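Long-range contacts in EF-P arginine 32 rhamnosyl-transferase (Pseudomonas putida KT2440, PDB 5NV8), which is a glycosyltransferase of the EarP family, built from two Rossmann-like domains, and binds 2'-deoxy-thymidine-beta-L-rhamnose in this model: residues 189-193 / 261-266; 195-201 / 224-228; 238-242 / 255-260. One frame throughout, in Å; residues are numbered along the deposited sequence.

Contact 1: residues 189-193 / 261-266. With TRH (2'-deoxy-thymidine-beta-L-rhamnose), chain B.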
loop_
_atom_site.group_PDB
_atom_site.type_symbol
_atom_site.label_atom_id
_atom_site.label_comp_id
_atom_site.label_asym_id
_atom_site.label_seq_id
_atom_site.Cartn_x
_atom_site.Cartn_y
_atom_site.Cartn_z
ATOM N N GLY A 189 -0.428 17.970 11.317
ATOM C CA GLY A 189 0.743 18.368 10.559
ATOM C C GLY A 189 0.529 18.382 9.061
ATOM O O GLY A 189 1.298 19.026 8.340
ATOM N N LEU A 190 -0.502 17.690 8.576
ATOM C CA LEU A 190 -0.803 17.618 7.153
ATOM C C LEU A 190 -1.958 18.525 6.749
ATOM O O LEU A 190 -2.463 18.405 5.629
ATOM C CB LEU A 190 -1.108 16.172 6.752
ATOM C CG LEU A 190 0.049 15.354 6.169
ATOM C CD1 LEU A 190 1.265 15.379 7.089
ATOM C CD2 LEU A 190 -0.388 13.923 5.894
ATOM N N GLY A 191 -2.381 19.429 7.628
ATOM C CA GLY A 191 -3.486 20.320 7.320
ATOM C C GLY A 191 -4.836 19.637 7.276
ATOM O O GLY A 191 -5.685 20.003 6.454
ATOM N N VAL A 192 -5.056 18.652 8.145
ATOM C CA VAL A 192 -6.286 17.868 8.172
ATOM C C VAL A 192 -6.988 18.133 9.496
ATOM O O VAL A 192 -6.423 17.877 10.567
ATOM C CB VAL A 192 -6.010 16.366 7.996
ATOM C CG1 VAL A 192 -7.256 15.552 8.317
ATOM C CG2 VAL A 192 -5.516 16.072 6.587
ATOM N N ASP A 193 -8.214 18.650 9.426
ATOM C CA ASP A 193 -9.079 18.804 10.594
ATOM C C ASP A 193 -10.081 17.656 10.566
ATOM O O ASP A 193 -11.082 17.709 9.847
ATOM C CB ASP A 193 -9.776 20.161 10.593
ATOM C CG ASP A 193 -10.425 20.485 11.927
ATOM O OD1 ASP A 193 -10.472 19.596 12.804
ATOM O OD2 ASP A 193 -10.894 21.631 12.099
ATOM N N GLN A 261 -10.860 15.592 0.623
ATOM C CA GLN A 261 -9.671 16.389 0.903
ATOM C C GLN A 261 -8.502 15.889 0.069
ATOM O O GLN A 261 -8.260 14.681 -0.004
ATOM C CB GLN A 261 -9.299 16.354 2.391
ATOM C CG GLN A 261 -8.222 17.370 2.761
ATOM C CD GLN A 261 -8.032 17.533 4.260
ATOM O OE1 GLN A 261 -8.428 16.675 5.049
ATOM N NE2 GLN A 261 -7.418 18.643 4.659
ATOM N N VAL A 262 -7.775 16.827 -0.536
ATOM C CA VAL A 262 -6.642 16.526 -1.406
ATOM C C VAL A 262 -5.351 16.699 -0.617
ATOM O O VAL A 262 -5.109 17.762 -0.031
ATOM C CB VAL A 262 -6.645 17.425 -2.653
ATOM C CG1 VAL A 262 -5.732 16.847 -3.723
ATOM C CG2 VAL A 262 -8.061 17.592 -3.185
ATOM N N LEU A 263 -4.520 15.662 -0.610
ATOM C CA LEU A 263 -3.253 15.644 0.105
ATOM C C LEU A 263 -2.077 15.795 -0.855
ATOM O O LEU A 263 -2.185 15.485 -2.045
ATOM C CB LEU A 263 -3.098 14.336 0.894
ATOM C CG LEU A 263 -4.009 14.119 2.104
ATOM C CD1 LEU A 263 -3.619 12.847 2.834
ATOM C CD2 LEU A 263 -3.956 15.318 3.042
ATOM N N PRO A 264 -0.940 16.280 -0.374
ATOM C CA PRO A 264 0.274 16.296 -1.192
ATOM C C PRO A 264 0.966 14.937 -1.139
ATOM O O PRO A 264 0.556 14.028 -0.422
ATOM C CB PRO A 264 1.123 17.385 -0.534
ATOM C CG PRO A 264 0.728 17.326 0.902
ATOM C CD PRO A 264 -0.742 16.963 0.918
ATOM N N PHE A 265 2.035 14.812 -1.924
ATOM C CA PHE A 265 2.870 13.612 -1.925
ATOM C C PHE A 265 3.957 13.803 -0.874
ATOM O O PHE A 265 4.959 14.481 -1.115
ATOM C CB PHE A 265 3.459 13.366 -3.310
ATOM C CG PHE A 265 3.692 11.912 -3.621
ATOM C CD1 PHE A 265 2.679 11.133 -4.155
ATOM C CD2 PHE A 265 4.927 11.328 -3.382
ATOM C CE1 PHE A 265 2.890 9.798 -4.443
ATOM C CE2 PHE A 265 5.144 9.993 -3.667
ATOM C CZ PHE A 265 4.123 9.227 -4.198
ATOM N N VAL A 266 3.762 13.201 0.298
ATOM C CA VAL A 266 4.668 13.383 1.429
ATOM C C VAL A 266 5.830 12.403 1.327
ATOM O O VAL A 266 6.282 12.072 0.226
ATOM C CB VAL A 266 3.918 13.221 2.763
ATOM C CG1 VAL A 266 3.064 14.449 3.041
ATOM C CG2 VAL A 266 3.056 11.963 2.743
HETATM O O4P TRH B . 0.751 2.025 -9.034
HETATM P P2 TRH B . 2.015 2.039 -8.255
HETATM O O3P TRH B . 2.709 3.501 -8.251
HETATM O O1 TRH B . 3.094 0.977 -8.805
HETATM C C1 TRH B . 2.738 0.179 -9.953
HETATM C C2 TRH B . 3.822 -0.868 -10.248
HETATM O O2 TRH B . 5.126 -0.354 -9.973
HETATM C C3 TRH B . 3.793 -1.256 -11.731
HETATM O O3 TRH B . 4.497 -0.270 -12.497
HETATM C C4 TRH B . 2.356 -1.313 -12.206
HETATM O O4 TRH B . 1.628 -2.251 -11.392
HETATM O OPP TRH B . 1.732 1.692 -6.702
HETATM P P TRH B . 2.948 1.275 -5.749
HETATM O O1P TRH B . 3.631 0.025 -6.166
HETATM O O2P TRH B . 2.363 1.157 -4.250
HETATM O "O5'" TRH B . 3.953 2.530 -5.683
HETATM C "C5'" TRH B . 3.623 3.664 -4.884
HETATM C "C4'" TRH B . 4.870 4.098 -4.132
HETATM O "O4'" TRH B . 4.675 5.496 -3.787
HETATM C "C3'" TRH B . 4.915 3.374 -2.801
HETATM O "O3'" TRH B . 6.198 3.574 -2.195
HETATM C "C2'" TRH B . 3.886 4.193 -2.056
HETATM C "C1'" TRH B . 4.561 5.512 -2.343
HETATM N N11 TRH B . 3.808 6.702 -1.891
HETATM C C21 TRH B . 4.447 7.617 -1.151
HETATM O O21 TRH B . 5.628 7.458 -0.850
HETATM N N31 TRH B . 3.780 8.758 -0.714
HETATM C C41 TRH B . 2.445 8.967 -1.039
HETATM O O41 TRH B . 1.878 9.982 -0.639
HETATM C C51 TRH B . 1.779 8.023 -1.809
HETATM C C5A TRH B . 0.445 8.223 -2.140
HETATM C C61 TRH B . 2.458 6.886 -2.242
HETATM O O HOH W 1 -9.615 18.591 7.414
#
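Q261 and V192 meet where the loop 189-193 passes over the end of strand 258-263, and their side chains cross obliquely. Q261 leaves the strand with CG anti to the backbone N (chi1 -170°) and stays extended, which carries its carboxamide across to the loop backbone. There NE2 lies 2.8 Å from G191 O, but the bond is bent (125°) and therefore weak. OE1 lies against both V192 methyls and is 3.3 Å from V192 CG2. The same OE1 accepts from H226 NE2 and from a water that also donates to D193 O. The bond from H226 to OE1, with the weak one from NE2, probably sets which way round the amide lies, and glutamine, long and able to donate and accept, suits this buried place. G191 has a positive phi (71°), easily reached by glycine, as the loop turns its carbonyl to Q261.

Apolar contacts continue beside the amide. The same methyl, V192 CG2, that lies against OE1 also packs on L263 CD2 (3.9 Å), and valine suits this buried spot as a compact apolar residue. Farther along, L190 CG approaches V266 CG1 at 4.4 Å, a looser touch of aliphatic groups.

Beyond L263 the chain leaves the strand, and F265 turns away from the loop toward TRH. The thymine base lies over one face of the phenyl ring, with its C41 3.5 Å above the ring plane and offset toward the rim, while Y28 also stacks with F265. A binding loop at the C-terminal end of a strand parallel to its inner neighbour is characteristic of nucleotide sites in Rossmann-like glycosyltransferase domains.

Contact 2: residues 195-201 / 224-228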
loop_
_atom_site.group_PDB
_atom_site.type_symbol
_atom_site.label_atom_id
_atom_site.label_comp_id
_atom_site.label_asym_id
_atom_site.label_seq_id
_atom_site.Cartn_x
_atom_site.Cartn_y
_atom_site.Cartn_z
ATOM N N VAL A 195 -13.001 15.257 10.923
ATOM C CA VAL A 195 -14.424 15.414 11.217
ATOM C C VAL A 195 -14.762 14.504 12.392
ATOM O O VAL A 195 -14.567 13.284 12.299
ATOM C CB VAL A 195 -15.295 15.093 9.990
ATOM C CG1 VAL A 195 -16.767 15.280 10.319
ATOM C CG2 VAL A 195 -14.900 15.962 8.809
ATOM N N PRO A 196 -15.261 15.041 13.505
ATOM C CA PRO A 196 -15.514 14.200 14.683
ATOM C C PRO A 196 -16.524 13.101 14.381
ATOM O O PRO A 196 -17.565 13.342 13.766
ATOM C CB PRO A 196 -16.051 15.194 15.720
ATOM C CG PRO A 196 -15.587 16.536 15.248
ATOM C CD PRO A 196 -15.578 16.456 13.754
ATOM N N GLY A 197 -16.199 11.885 14.815
ATOM C CA GLY A 197 -17.057 10.737 14.598
ATOM C C GLY A 197 -17.126 10.232 13.175
ATOM O O GLY A 197 -17.988 9.403 12.871
ATOM N N ALA A 198 -16.246 10.693 12.294
ATOM C CA ALA A 198 -16.281 10.318 10.889
ATOM C C ALA A 198 -15.354 9.143 10.606
ATOM O O ALA A 198 -14.291 9.000 11.216
ATOM C CB ALA A 198 -15.891 11.497 9.998
ATOM N N LEU A 199 -15.777 8.298 9.665
ATOM C CA LEU A 199 -14.925 7.229 9.158
ATOM C C LEU A 199 -13.846 7.818 8.254
ATOM O O LEU A 199 -14.149 8.577 7.330
ATOM C CB LEU A 199 -15.765 6.202 8.392
ATOM C CG LEU A 199 -15.085 4.882 8.009
ATOM C CD1 LEU A 199 -15.034 3.931 9.196
ATOM C CD2 LEU A 199 -15.791 4.229 6.823
ATOM N N LEU A 200 -12.584 7.480 8.522
ATOM C CA LEU A 200 -11.447 8.056 7.809
ATOM C C LEU A 200 -10.977 7.043 6.772
ATOM O O LEU A 200 -10.652 5.905 7.123
ATOM C CB LEU A 200 -10.318 8.413 8.784
ATOM C CG LEU A 200 -9.252 9.449 8.389
ATOM C CD1 LEU A 200 -9.875 10.807 8.057
ATOM C CD2 LEU A 200 -8.156 9.608 9.451
ATOM N N ILE A 201 -10.972 7.445 5.502
ATOM C CA ILE A 201 -10.657 6.574 4.375
ATOM C C ILE A 201 -9.588 7.248 3.528
ATOM O O ILE A 201 -9.775 8.385 3.080
ATOM C CB ILE A 201 -11.901 6.270 3.515
ATOM C CG1 ILE A 201 -12.983 5.567 4.336
ATOM C CG2 ILE A 201 -11.503 5.460 2.280
ATOM C CD1 ILE A 201 -14.258 5.315 3.538
ATOM N N PRO A 224 -20.944 10.389 8.835
ATOM C CA PRO A 224 -20.006 11.177 8.030
ATOM C C PRO A 224 -18.790 10.369 7.602
ATOM O O PRO A 224 -18.394 9.389 8.237
ATOM C CB PRO A 224 -19.605 12.321 8.967
ATOM C CG PRO A 224 -19.844 11.786 10.339
ATOM C CD PRO A 224 -21.037 10.883 10.220
ATOM N N CYS A 225 -18.193 10.807 6.496
ATOM C CA CYS A 225 -16.973 10.208 5.972
ATOM C C CYS A 225 -15.971 11.309 5.658
ATOM O O CYS A 225 -16.329 12.326 5.053
ATOM C CB CYS A 225 -17.252 9.370 4.718
ATOM S SG CYS A 225 -15.766 8.766 3.866
ATOM N N HIS A 226 -14.722 11.104 6.077
ATOM C CA HIS A 226 -13.615 12.006 5.776
ATOM C C HIS A 226 -12.632 11.256 4.885
ATOM O O HIS A 226 -11.967 10.319 5.339
ATOM C CB HIS A 226 -12.941 12.497 7.056
ATOM C CG HIS A 226 -12.121 13.737 6.871
ATOM N ND1 HIS A 226 -11.915 14.652 7.881
ATOM C CD2 HIS A 226 -11.459 14.215 5.790
ATOM C CE1 HIS A 226 -11.162 15.639 7.431
ATOM N NE2 HIS A 226 -10.871 15.398 6.165
ATOM N N LEU A 227 -12.547 11.667 3.623
ATOM C CA LEU A 227 -11.719 10.999 2.627
ATOM C C LEU A 227 -10.457 11.813 2.377
ATOM O O LEU A 227 -10.531 13.005 2.059
ATOM C CB LEU A 227 -12.496 10.805 1.322
ATOM C CG LEU A 227 -11.821 10.071 0.160
ATOM C CD1 LEU A 227 -11.756 8.580 0.422
ATOM C CD2 LEU A 227 -12.552 10.347 -1.147
ATOM N N LEU A 228 -9.303 11.169 2.522
ATOM C CA LEU A 228 -8.006 11.800 2.303
ATOM C C LEU A 228 -7.428 11.282 0.996
ATOM O O LEU A 228 -7.269 10.072 0.817
ATOM C CB LEU A 228 -7.062 11.522 3.474
ATOM C CG LEU A 228 -7.561 12.034 4.831
ATOM C CD1 LEU A 228 -6.587 11.687 5.953
ATOM C CD2 LEU A 228 -7.845 13.520 4.801
HETATM O O HOH W 2 -19.141 8.362 10.841
#
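H226 meets L200 and V195 on one face of the parallel pair formed by strands 199-203 and 225-230. Its CB packs 3.6 Å from L200 CD1, the two side chains lying alongside and pointing the same way. With CG anti to the backbone N (chi1 -161°), the ring is carried on toward V195, and CG comes between L200 CD1 and V195 CG2. ND1 then accepts the N-H of V195 at 3.3 Å, with the donor almost in the ring plane. V195 CG2 lies 3.4 Å from the same ND1 and also touches CE1. At the tip, NE2 is bonded to Q261 OE1, consistent with a neutral ring protonated there. Histidine suits the place because one flat ring can accept at one nitrogen and donate at the other.

The backbone of H226 spans L200: its N bonds L199 O at 2.9 Å, and its O receives I201 N at 3.0 Å. I201 O in turn takes L228 N. On the other face, I201 CG2 touches L227 CD1 at 3.6 Å while I201 CD1 reaches C225 SG at 3.8 Å. The strand is entered through a type II turn, V195 to A198, in which P196 brings a fixed phi and G197 a positive one (72°). A water joins G197 O to P224 O.

The strands form part of a beta-alpha-beta unit whose helix 211-220 covers I201, C225 and L227. Helix 347-355 packs on L199 and I201, and strands 280-284 and 258-263 extend the sheet beyond the two.

Contact 3: residues 238-242 / 255-260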
loop_
_atom_site.group_PDB
_atom_site.type_symbol
_atom_site.label_atom_id
_atom_site.label_comp_id
_atom_site.label_asym_id
_atom_site.label_seq_id
_atom_site.Cartn_x
_atom_site.Cartn_y
_atom_site.Cartn_z
ATOM N N LEU A 238 -12.156 12.577 -9.395
ATOM C CA LEU A 238 -12.687 13.226 -8.202
ATOM C C LEU A 238 -13.255 14.598 -8.539
ATOM O O LEU A 238 -14.324 14.977 -8.045
ATOM C CB LEU A 238 -11.589 13.342 -7.146
ATOM C CG LEU A 238 -11.983 13.518 -5.680
ATOM C CD1 LEU A 238 -12.488 12.210 -5.095
ATOM C CD2 LEU A 238 -10.791 14.033 -4.888
ATOM N N SER A 239 -12.558 15.353 -9.391
ATOM C CA SER A 239 -13.058 16.659 -9.798
ATOM C C SER A 239 -14.293 16.527 -10.679
ATOM O O SER A 239 -15.253 17.292 -10.529
ATOM C CB SER A 239 -11.959 17.440 -10.519
ATOM O OG SER A 239 -10.737 17.379 -9.804
ATOM N N GLN A 240 -14.294 15.558 -11.600
ATOM C CA GLN A 240 -15.454 15.342 -12.459
ATOM C C GLN A 240 -16.690 14.940 -11.666
ATOM O O GLN A 240 -17.810 15.100 -12.160
ATOM C CB GLN A 240 -15.144 14.272 -13.508
ATOM C CG GLN A 240 -13.879 14.522 -14.312
ATOM C CD GLN A 240 -13.349 13.260 -14.974
ATOM O OE1 GLN A 240 -14.112 12.352 -15.305
ATOM N NE2 GLN A 240 -12.035 13.198 -15.164
ATOM N N TRP A 241 -16.513 14.417 -10.450
ATOM C CA TRP A 241 -17.659 14.053 -9.625
ATOM C C TRP A 241 -18.207 15.257 -8.866
ATOM O O TRP A 241 -19.425 15.451 -8.806
ATOM C CB TRP A 241 -17.275 12.938 -8.651
ATOM C CG TRP A 241 -18.418 12.488 -7.794
ATOM C CD1 TRP A 241 -19.407 11.612 -8.138
ATOM C CD2 TRP A 241 -18.701 12.904 -6.452
ATOM N NE1 TRP A 241 -20.284 11.453 -7.093
ATOM C CE2 TRP A 241 -19.873 12.235 -6.046
ATOM C CE3 TRP A 241 -18.074 13.774 -5.554
ATOM C CZ2 TRP A 241 -20.431 12.408 -4.780
ATOM C CZ3 TRP A 241 -18.631 13.946 -4.298
ATOM C CH2 TRP A 241 -19.799 13.266 -3.924
ATOM N N LEU A 242 -17.325 16.072 -8.281
ATOM C CA LEU A 242 -17.783 17.248 -7.551
ATOM C C LEU A 242 -18.323 18.320 -8.490
ATOM O O LEU A 242 -19.210 19.088 -8.105
ATOM C CB LEU A 242 -16.650 17.808 -6.694
ATOM C CG LEU A 242 -16.247 16.939 -5.501
ATOM C CD1 LEU A 242 -14.778 17.131 -5.175
ATOM C CD2 LEU A 242 -17.114 17.247 -4.288
ATOM N N ARG A 255 -19.845 17.165 0.575
ATOM C CA ARG A 255 -21.126 16.902 -0.081
ATOM C C ARG A 255 -21.881 15.892 0.770
ATOM O O ARG A 255 -21.526 14.709 0.790
ATOM C CB ARG A 255 -20.938 16.374 -1.503
ATOM C CG ARG A 255 -20.265 17.341 -2.438
ATOM C CD ARG A 255 -21.243 18.393 -2.935
ATOM N NE ARG A 255 -20.720 19.073 -4.112
ATOM C CZ ARG A 255 -19.779 20.010 -4.078
ATOM N NH1 ARG A 255 -19.253 20.392 -2.920
ATOM N NH2 ARG A 255 -19.364 20.564 -5.204
ATOM N N GLY A 256 -22.916 16.353 1.468
ATOM C CA GLY A 256 -23.690 15.482 2.332
ATOM C C GLY A 256 -22.887 14.928 3.493
ATOM O O GLY A 256 -22.438 15.677 4.363
ATOM N N ALA A 257 -22.709 13.611 3.520
ATOM C CA ALA A 257 -21.947 12.953 4.572
ATOM C C ALA A 257 -20.468 12.816 4.241
ATOM O O ALA A 257 -19.684 12.444 5.120
ATOM C CB ALA A 257 -22.530 11.564 4.859
ATOM N N LEU A 258 -20.070 13.107 3.008
ATOM C CA LEU A 258 -18.700 12.913 2.554
ATOM C C LEU A 258 -17.984 14.254 2.486
ATOM O O LEU A 258 -18.495 15.209 1.889
ATOM C CB LEU A 258 -18.677 12.222 1.186
ATOM C CG LEU A 258 -17.343 11.855 0.517
ATOM C CD1 LEU A 258 -16.787 12.986 -0.348
ATOM C CD2 LEU A 258 -16.316 11.410 1.550
ATOM N N THR A 259 -16.803 14.322 3.092
ATOM C CA THR A 259 -15.923 15.480 2.988
ATOM C C THR A 259 -14.642 15.031 2.296
ATOM O O THR A 259 -13.925 14.164 2.807
ATOM C CB THR A 259 -15.622 16.081 4.365
ATOM O OG1 THR A 259 -16.759 16.826 4.821
ATOM C CG2 THR A 259 -14.430 17.011 4.288
ATOM N N VAL A 260 -14.369 15.602 1.128
ATOM C CA VAL A 260 -13.239 15.207 0.296
ATOM C C VAL A 260 -12.073 16.144 0.579
ATOM O O VAL A 260 -12.267 17.347 0.778
ATOM C CB VAL A 260 -13.631 15.213 -1.197
ATOM C CG1 VAL A 260 -13.540 16.613 -1.807
ATOM C CG2 VAL A 260 -12.777 14.232 -1.969
#
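L238 meets V260 first, its side chain sliding past the valine in the opposite direction, with L238 CD2 3.5 Å from V260 CG2. Leucine fits because both of its branches can lie against that one methyl.

One turn later, W241 extends its six-membered ring toward the hairpin. CH2 comes within 4.1 Å of R255 CB, and CZ3 grazes L258 CD1. Indole and arginine run past each other in opposite directions, while the indole NE1 is bonded to D216, so this large ring can offer its apolar end to the contact.

L242, the last residue of the helix, uses its two branches separately. CD1 meets V260 CG1 tip to tip at 3.6 Å. CD2 sits 3.8 Å above the guanidinium plane of R255, over its centre, and also touches R255 CG at 3.7 Å. The arginine bends at chi2 (-79°), bringing its head over the leucine, and NH2 donates to L242 O at 3.3 Å (142° at the hydrogen), tilted out of the carbonyl plane. A cation at this C-terminal carbonyl probably interacts favourably with the helix end; NH2 also forms a salt bridge to E244. G256 suits the type II' turn R255 to L258, taking the positive phi of its second position.

Helix 235-242 follows strand 225-230 and packs against the sheet, the short helix and strand segments running at 131°. L238 also rests on V229 and on L215 of helix 211-220, a helix that W241 and L258 touch as well, while strand 252-255 pairs antiparallel with 258-263 at the sheet's edge.

In the fold
From the N terminus, the chain leaves helix 180-189 and opens contact 1, which closes only at 261-266. Contacts 2 and 3 both fall within that long loop, one after the other. Contact 2 closes a beta-alpha-beta excursion, pairing strand 199-203 with 225-230. Contact 3 then closes a shorter loop from helix 235-242 to the hairpin 252-263. The three meet on one sheet: C225 of contact 2 bonds through its backbone to A257 and T259 of contact 3, and the side chains of H226 and Q261 join contact 2 to contact 1. Strand 258-263 thus runs from the helix packing of contact 3 to the TRH pocket, which the end of contact 1 helps to line.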